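PDB 2EYU: twitching motility protein PilT from Aquifex aeolicus, which drives retraction of type IV pili for twitching motility, probably as a motor ATPase powered by ATP hydrolysis. Local coordinates for residues T31-S36 and H131-I136; P99-V104 and G123-G128. The protein carries 1 engineered substitution. All coordinates share one frame; numbering follows the deposited sequence.

Contact 1. Residues T31-S36 and H131-I136; sequences TGPTGS and HTNTAI
T31 meets T132 where strand 26-31 runs out into the loop before helix 38-52. The side chain of T31 can be followed outward. Its CB lies 3.3 Å from the carbonyl O of T132. Its OG1 sits between the backbone N and the carbonyl carbon (chi1 68°). From there it gives a weak hydrogen bond to T132 O, with OG1 and that oxygen 3.2 Å apart. Its other branch, CG2, rests 3.6 Å from T132 OG1. The two threonine side chains cross obliquely. Each hydroxyl also has a hydrogen-bond partner outside the contact: T31 OG1 meets S167 OG, and T132 OG1 meets T138 OG1 of helix 135-144.

H131 meets the next residues, G32 and P33, with the edge of its ring. Its CA makes a CH...O contact of 3.3 Å with G32 O. Its ring brings CD2 to 3.2 Å from the same G32 O. P33 O lies in the ring plane, at the ring edge. One carbonyl of the loop thus receives two carbon contacts from a single histidine.

N133 reaches back to P33, and its side chain crosses that of P33 at about a right angle. ND2 comes to 3.0 Å from P33 CD. The other end of the amide, OD1, is held by R169. P33 to S36 form a type II turn, with glycine G35 at its third position. S36 OG gives a weak bond back to P33 O. A side chain at G32 would clash with S36 CB.

The sequence and the strand-loop-helix layout are consistent with a P-loop (Walker A motif). Here its first part packs against the segment after strand 125-130, probably part of the His box of secretion ATPases.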
ATOM      1  N   THR A  31      -1.306   1.944  -3.097  1.00 19.53           N
ATOM      2  CA  THR A  31      -2.128   1.982  -4.308  1.00 16.59           C
ATOM      3  C   THR A  31      -2.464   3.399  -4.758  1.00 10.50           C
ATOM      4  O   THR A  31      -2.192   4.375  -4.084  1.00 28.92           O
ATOM      5  CB  THR A  31      -3.464   1.236  -4.105  1.00 23.00           C
ATOM      6  OG1 THR A  31      -4.246   1.979  -3.172  1.00 27.74           O
ATOM      7  CG2 THR A  31      -3.234  -0.152  -3.504  1.00 25.56           C
ATOM      8  N   GLY A  32      -3.057   3.469  -5.952  1.00 20.72           N
ATOM      9  CA  GLY A  32      -3.489   4.714  -6.550  1.00 24.83           C
ATOM     10  C   GLY A  32      -3.438   4.695  -8.070  1.00 24.80           C
ATOM     11  O   GLY A  32      -2.895   3.815  -8.734  1.00 16.20           O
ATOM     12  N   PRO A  33      -4.033   5.722  -8.664  1.00 17.49           N
ATOM     13  CA  PRO A  33      -4.137   5.779 -10.127  1.00 18.42           C
ATOM     14  C   PRO A  33      -2.807   5.943 -10.826  1.00 27.87           C
ATOM     15  O   PRO A  33      -1.711   5.779 -10.278  1.00 39.76           O
ATOM     16  CB  PRO A  33      -5.028   7.019 -10.328  1.00 22.27           C
ATOM     17  CG  PRO A  33      -4.815   7.845  -9.102  1.00 28.31           C
ATOM     18  CD  PRO A  33      -4.648   6.864  -7.969  1.00 22.00           C
ATOM     19  N   THR A  34      -2.885   6.276 -12.116  1.00 26.99           N
ATOM     20  CA  THR A  34      -1.664   6.465 -12.893  1.00 31.95           C
ATOM     21  C   THR A  34      -0.868   7.638 -12.366  1.00 20.24           C
ATOM     22  O   THR A  34      -1.439   8.669 -12.011  1.00 25.42           O
ATOM     23  CB  THR A  34      -2.053   6.665 -14.376  1.00 29.03           C
ATOM     24  OG1 THR A  34      -2.284   5.355 -14.914  1.00 28.70           O
ATOM     25  CG2 THR A  34      -0.924   7.305 -15.148  1.00 37.02           C
ATOM     26  N   GLY A  35       0.453   7.553 -12.276  1.00 25.43           N
ATOM     27  CA  GLY A  35       1.235   8.649 -11.753  1.00 38.65           C
ATOM     28  C   GLY A  35       0.838   9.141 -10.372  1.00 41.62           C
ATOM     29  O   GLY A  35       0.927  10.353 -10.161  1.00 27.39           O
ATOM     30  N   SER A  36       0.446   8.252  -9.472  1.00 29.05           N
ATOM     31  CA  SER A  36       0.030   8.522  -8.110  1.00 24.06           C
ATOM     32  C   SER A  36       1.188   8.660  -7.138  1.00 27.90           C
ATOM     33  O   SER A  36       0.959   9.020  -5.977  1.00 24.64           O
ATOM     34  CB  SER A  36      -0.821   7.329  -7.596  1.00 22.55           C
ATOM     35  OG  SER A  36       0.010   6.171  -7.694  1.00 26.45           O
ATOM     36  N   HIS A 131      -3.663  -0.461  -8.711  1.00 25.97           N
ATOM     37  CA  HIS A 131      -4.170   0.821  -9.205  1.00 18.99           C
ATOM     38  C   HIS A 131      -5.506   1.234  -8.625  1.00 33.10           C
ATOM     39  O   HIS A 131      -6.176   2.170  -9.100  1.00 30.64           O
ATOM     40  CB  HIS A 131      -4.288   0.746 -10.740  1.00 24.38           C
ATOM     41  CG  HIS A 131      -2.985   1.073 -11.411  1.00 24.05           C
ATOM     42  ND1 HIS A 131      -2.403   0.241 -12.343  1.00 41.87           N
ATOM     43  CD2 HIS A 131      -2.162   2.140 -11.317  1.00 37.28           C
ATOM     44  CE1 HIS A 131      -1.277   0.773 -12.777  1.00 40.86           C
ATOM     45  NE2 HIS A 131      -1.100   1.929 -12.170  1.00 35.50           N
ATOM     46  N   THR A 132      -5.942   0.568  -7.562  1.00 31.68           N
ATOM     47  CA  THR A 132      -7.189   0.948  -6.890  1.00 23.15           C
ATOM     48  C   THR A 132      -7.051   2.270  -6.172  1.00 23.73           C
ATOM     49  O   THR A 132      -5.950   2.686  -5.792  1.00 34.90           O
ATOM     50  CB  THR A 132      -7.597  -0.136  -5.874  1.00 35.35           C
ATOM     51  OG1 THR A 132      -6.462  -0.391  -5.035  1.00 24.46           O
ATOM     52  CG2 THR A 132      -7.936  -1.445  -6.565  1.00 19.20           C
ATOM     53  N   ASN A 133      -8.177   2.956  -5.971  1.00 22.20           N
ATOM     54  CA  ASN A 133      -8.098   4.318  -5.449  1.00 24.40           C
ATOM     55  C   ASN A 133      -8.295   4.407  -3.947  1.00 32.18           C
ATOM     56  O   ASN A 133      -7.945   5.443  -3.382  1.00 33.89           O
ATOM     57  CB  ASN A 133      -9.140   5.194  -6.166  1.00 40.84           C
ATOM     58  CG  ASN A 133      -8.462   6.056  -7.223  1.00 52.50           C
ATOM     59  OD1 ASN A 133      -8.933   7.134  -7.574  1.00 77.17           O
ATOM     60  ND2 ASN A 133      -7.333   5.555  -7.719  1.00 43.00           N
ATOM     61  N   THR A 134      -8.845   3.374  -3.323  1.00 29.27           N
ATOM     62  CA  THR A 134      -9.257   3.461  -1.915  1.00 24.77           C
ATOM     63  C   THR A 134      -8.892   2.216  -1.136  1.00 21.40           C
ATOM     64  O   THR A 134      -8.679   1.147  -1.706  1.00 22.58           O
ATOM     65  CB  THR A 134     -10.784   3.694  -1.926  1.00 29.15           C
ATOM     66  OG1 THR A 134     -10.988   5.118  -2.116  1.00 44.03           O
ATOM     67  CG2 THR A 134     -11.481   3.337  -0.639  1.00 45.35           C
ATOM     68  N   ALA A 135      -8.793   2.309   0.183  1.00 24.71           N
ATOM     69  CA  ALA A 135      -8.414   1.148   0.978  1.00 34.32           C
ATOM     70  C   ALA A 135      -9.457   0.053   0.782  1.00 36.53           C
ATOM     71  O   ALA A 135      -9.096  -1.119   0.726  1.00 32.81           O
ATOM     72  CB  ALA A 135      -8.259   1.531   2.440  1.00 35.17           C
ATOM     73  N   ILE A 136     -10.712   0.486   0.675  1.00 27.87           N
ATOM     74  CA  ILE A 136     -11.833  -0.422   0.515  1.00 26.04           C
ATOM     75  C   ILE A 136     -11.838  -1.077  -0.860  1.00 34.06           C
ATOM     76  O   ILE A 136     -12.091  -2.278  -0.995  1.00 26.56           O
ATOM     77  CB  ILE A 136     -13.169   0.322   0.686  1.00 19.57           C
ATOM     78  CG1 ILE A 136     -13.355   1.012   2.039  1.00 36.08           C
ATOM     79  CG2 ILE A 136     -14.341  -0.600   0.383  1.00 24.60           C
ATOM     80  CD1 ILE A 136     -14.300   2.196   1.974  1.00 39.41           C
TER

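Contact 2. Residues P99-V104 and G123-G128; sequences PDVIFV and GHLVFG
F103 and F127 pair across two neighbouring parallel strands, their side chains crossing at about a right angle. F103 CG is anti to the backbone N (chi1 164°), and F103 CD1 comes to 3.7 Å from F127 CB. F127 O lies in the plane of the F103 ring, at its edge. The F127 ring extends back along the strand to V101. It meets V101 obliquely, with V101 CG1 4.1 Å from F127 CD1. Helix 38-52 packs on both phenylalanines through I42.

I102 and V126 point to the opposite face of the sheet. They lie side by side and point the same way, with I102 CG2 3.5 Å from V126 CG2. Helix 87-97 packs on I102 through L91 and A94.

The strands 101-104 and 125-130 are joined by helix 110-121, a beta-alpha-beta crossover of the P-loop NTPase core. The hydrophobic strand 101-104 is probably the Walker B strand. Three good backbone bonds join it to strand 125-130: I102 N bonds to L125 O, F127 N to I102 O and V104 N to F127 O. The last of these is 2.9 Å from V104 N to F127 O. The bond from L125 N to D100 O is weak.

At the start of the pair, the side chains of H124 and P99 cross at about a right angle, with H124 CD2 4.0 Å from P99 CD. H124 ND1 is hydrogen-bonded to A119 O. An alanine here would probably leave A119 O without that mate and open a gap beside P99.

At the far end, V104 CG1 lies 3.3 Å from F127 O and 3.8 Å from G128 CA. A CB on G128 would press tightly on V104 CG1.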
ATOM      1  N   PRO A  99      13.773 -14.807   0.901  1.00 21.66           N
ATOM      2  CA  PRO A  99      14.357 -13.534   1.357  1.00 21.44           C
ATOM      3  C   PRO A  99      13.532 -12.982   2.504  1.00 27.32           C
ATOM      4  O   PRO A  99      12.507 -13.565   2.881  1.00 25.91           O
ATOM      5  CB  PRO A  99      14.257 -12.711   0.068  1.00 25.26           C
ATOM      6  CG  PRO A  99      12.976 -13.153  -0.540  1.00 24.37           C
ATOM      7  CD  PRO A  99      12.771 -14.595  -0.134  1.00 22.60           C
ATOM      8  N   ASP A 100      13.961 -11.866   3.070  1.00 23.42           N
ATOM      9  CA  ASP A 100      13.267 -11.235   4.188  1.00 26.47           C
ATOM     10  C   ASP A 100      12.098 -10.375   3.713  1.00 24.90           C
ATOM     11  O   ASP A 100      11.148 -10.155   4.457  1.00 20.12           O
ATOM     12  CB  ASP A 100      14.179 -10.309   4.981  1.00 24.53           C
ATOM     13  CG  ASP A 100      15.326 -11.021   5.655  1.00 32.13           C
ATOM     14  OD1 ASP A 100      15.060 -11.549   6.754  1.00 29.21           O
ATOM     15  OD2 ASP A 100      16.422 -11.009   5.062  1.00 18.96           O
ATOM     16  N   VAL A 101      12.275  -9.906   2.483  1.00 20.33           N
ATOM     17  CA  VAL A 101      11.365  -8.953   1.875  1.00 15.86           C
ATOM     18  C   VAL A 101      11.249  -9.272   0.384  1.00 12.11           C
ATOM     19  O   VAL A 101      12.256  -9.559  -0.246  1.00 15.12           O
ATOM     20  CB  VAL A 101      11.831  -7.504   1.999  1.00 18.07           C
ATOM     21  CG1 VAL A 101      10.907  -6.591   1.190  1.00 31.24           C
ATOM     22  CG2 VAL A 101      11.874  -7.012   3.444  1.00 26.06           C
ATOM     23  N   ILE A 102      10.041  -9.213  -0.150  1.00 15.65           N
ATOM     24  CA  ILE A 102       9.884  -9.268  -1.599  1.00 18.58           C
ATOM     25  C   ILE A 102       9.005  -8.103  -2.048  1.00 26.94           C
ATOM     26  O   ILE A 102       8.012  -7.816  -1.382  1.00 14.31           O
ATOM     27  CB  ILE A 102       9.181 -10.523  -2.123  1.00 20.15           C
ATOM     28  CG1 ILE A 102       8.912 -10.488  -3.630  1.00 25.83           C
ATOM     29  CG2 ILE A 102       7.881 -10.725  -1.376  1.00 33.64           C
ATOM     30  CD1 ILE A 102       9.727 -11.484  -4.427  1.00 38.41           C
ATOM     31  N   PHE A 103       9.326  -7.468  -3.171  1.00 19.47           N
ATOM     32  CA  PHE A 103       8.371  -6.451  -3.663  1.00 17.03           C
ATOM     33  C   PHE A 103       7.889  -6.959  -5.021  1.00 29.79           C
ATOM     34  O   PHE A 103       8.748  -7.196  -5.871  1.00 19.16           O
ATOM     35  CB  PHE A 103       9.035  -5.086  -3.672  1.00 23.80           C
ATOM     36  CG  PHE A 103       8.348  -3.996  -4.483  1.00 24.15           C
ATOM     37  CD1 PHE A 103       6.979  -3.837  -4.509  1.00 16.16           C
ATOM     38  CD2 PHE A 103       9.128  -3.127  -5.240  1.00 35.15           C
ATOM     39  CE1 PHE A 103       6.378  -2.842  -5.266  1.00 21.85           C
ATOM     40  CE2 PHE A 103       8.540  -2.132  -5.996  1.00 32.82           C
ATOM     41  CZ  PHE A 103       7.168  -1.997  -6.021  1.00 33.25           C
ATOM     42  N   VAL A 104       6.587  -7.142  -5.172  1.00 31.03           N
ATOM     43  CA  VAL A 104       5.905  -7.546  -6.386  1.00 19.09           C
ATOM     44  C   VAL A 104       5.231  -6.329  -7.027  1.00 24.82           C
ATOM     45  O   VAL A 104       4.226  -5.795  -6.547  1.00 26.48           O
ATOM     46  CB  VAL A 104       4.846  -8.635  -6.161  1.00 29.48           C
ATOM     47  CG1 VAL A 104       3.764  -8.199  -5.195  1.00 34.37           C
ATOM     48  CG2 VAL A 104       4.225  -9.047  -7.489  1.00 26.22           C
ATOM     49  N   GLY A 123       6.191 -16.318   6.510  1.00 24.75           N
ATOM     50  CA  GLY A 123       7.384 -15.687   7.004  1.00 22.13           C
ATOM     51  C   GLY A 123       8.035 -14.673   6.104  1.00 24.75           C
ATOM     52  O   GLY A 123       9.222 -14.399   6.226  1.00 30.27           O
ATOM     53  N   HIS A 124       7.294 -14.032   5.196  1.00 23.29           N
ATOM     54  CA  HIS A 124       7.948 -12.968   4.447  1.00 18.78           C
ATOM     55  C   HIS A 124       7.121 -11.693   4.437  1.00 13.68           C
ATOM     56  O   HIS A 124       5.899 -11.763   4.450  1.00 31.20           O
ATOM     57  CB  HIS A 124       8.195 -13.402   2.997  1.00 30.52           C
ATOM     58  CG  HIS A 124       8.812 -14.758   2.888  1.00 36.14           C
ATOM     59  ND1 HIS A 124       8.075 -15.922   2.835  1.00 33.88           N
ATOM     60  CD2 HIS A 124      10.113 -15.131   2.827  1.00 38.72           C
ATOM     61  CE1 HIS A 124       8.894 -16.956   2.744  1.00 27.70           C
ATOM     62  NE2 HIS A 124      10.134 -16.502   2.733  1.00 41.91           N
ATOM     63  N   LEU A 125       7.839 -10.576   4.383  1.00 21.46           N
ATOM     64  CA  LEU A 125       7.233  -9.256   4.290  1.00 14.38           C
ATOM     65  C   LEU A 125       6.996  -8.961   2.817  1.00 22.37           C
ATOM     66  O   LEU A 125       7.938  -8.983   2.017  1.00 36.39           O
ATOM     67  CB  LEU A 125       8.110  -8.182   4.927  1.00 17.24           C
ATOM     68  CG  LEU A 125       7.440  -6.805   5.030  1.00 22.13           C
ATOM     69  CD1 LEU A 125       6.146  -6.885   5.825  1.00 15.76           C
ATOM     70  CD2 LEU A 125       8.358  -5.780   5.676  1.00 20.04           C
ATOM     71  N   VAL A 126       5.743  -8.712   2.438  1.00 17.14           N
ATOM     72  CA  VAL A 126       5.468  -8.551   1.013  1.00 22.93           C
ATOM     73  C   VAL A 126       4.923  -7.157   0.712  1.00 22.11           C
ATOM     74  O   VAL A 126       3.924  -6.746   1.280  1.00 19.83           O
ATOM     75  CB  VAL A 126       4.498  -9.625   0.500  1.00 29.61           C
ATOM     76  CG1 VAL A 126       4.232  -9.430  -0.987  1.00 18.45           C
ATOM     77  CG2 VAL A 126       5.062 -11.022   0.748  1.00 22.01           C
ATOM     78  N   PHE A 127       5.592  -6.413  -0.168  1.00 10.60           N
ATOM     79  CA  PHE A 127       5.068  -5.171  -0.717  1.00 19.51           C
ATOM     80  C   PHE A 127       4.445  -5.450  -2.083  1.00 14.69           C
ATOM     81  O   PHE A 127       4.977  -6.197  -2.914  1.00 18.02           O
ATOM     82  CB  PHE A 127       6.164  -4.109  -0.921  1.00 20.68           C
ATOM     83  CG  PHE A 127       6.701  -3.493   0.357  1.00 21.92           C
ATOM     84  CD1 PHE A 127       7.568  -4.224   1.159  1.00 27.40           C
ATOM     85  CD2 PHE A 127       6.348  -2.209   0.734  1.00 16.64           C
ATOM     86  CE1 PHE A 127       8.059  -3.672   2.330  1.00 28.63           C
ATOM     87  CE2 PHE A 127       6.829  -1.659   1.905  1.00 17.26           C
ATOM     88  CZ  PHE A 127       7.688  -2.394   2.707  1.00 24.32           C
ATOM     89  N   GLY A 128       3.284  -4.848  -2.346  1.00 17.76           N
ATOM     90  CA  GLY A 128       2.744  -4.896  -3.686  1.00 21.21           C
ATOM     91  C   GLY A 128       2.078  -3.583  -4.039  1.00 21.86           C
ATOM     92  O   GLY A 128       1.839  -2.728  -3.188  1.00 24.22           O
TER

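The centres of contacts 1 and 2 are about 20 Å apart, on opposite sides of the chain's centre. The order along the chain is 31-36, 99-104, 123-128, 131-136, so both halves of contact 2 fall between the halves of contact 1. Strand 125-130 connects them: it pairs with strand 101-104 in contact 2, then runs on to the segment that meets the loop in contact 1. In the sheet it lies between strands 101-104 and 26-31. Contact 2 therefore belongs to the buried sheet, and contact 1 to the strand ends. The arrangement is consistent with a nucleotide-binding site built at the ends of the parallel strands.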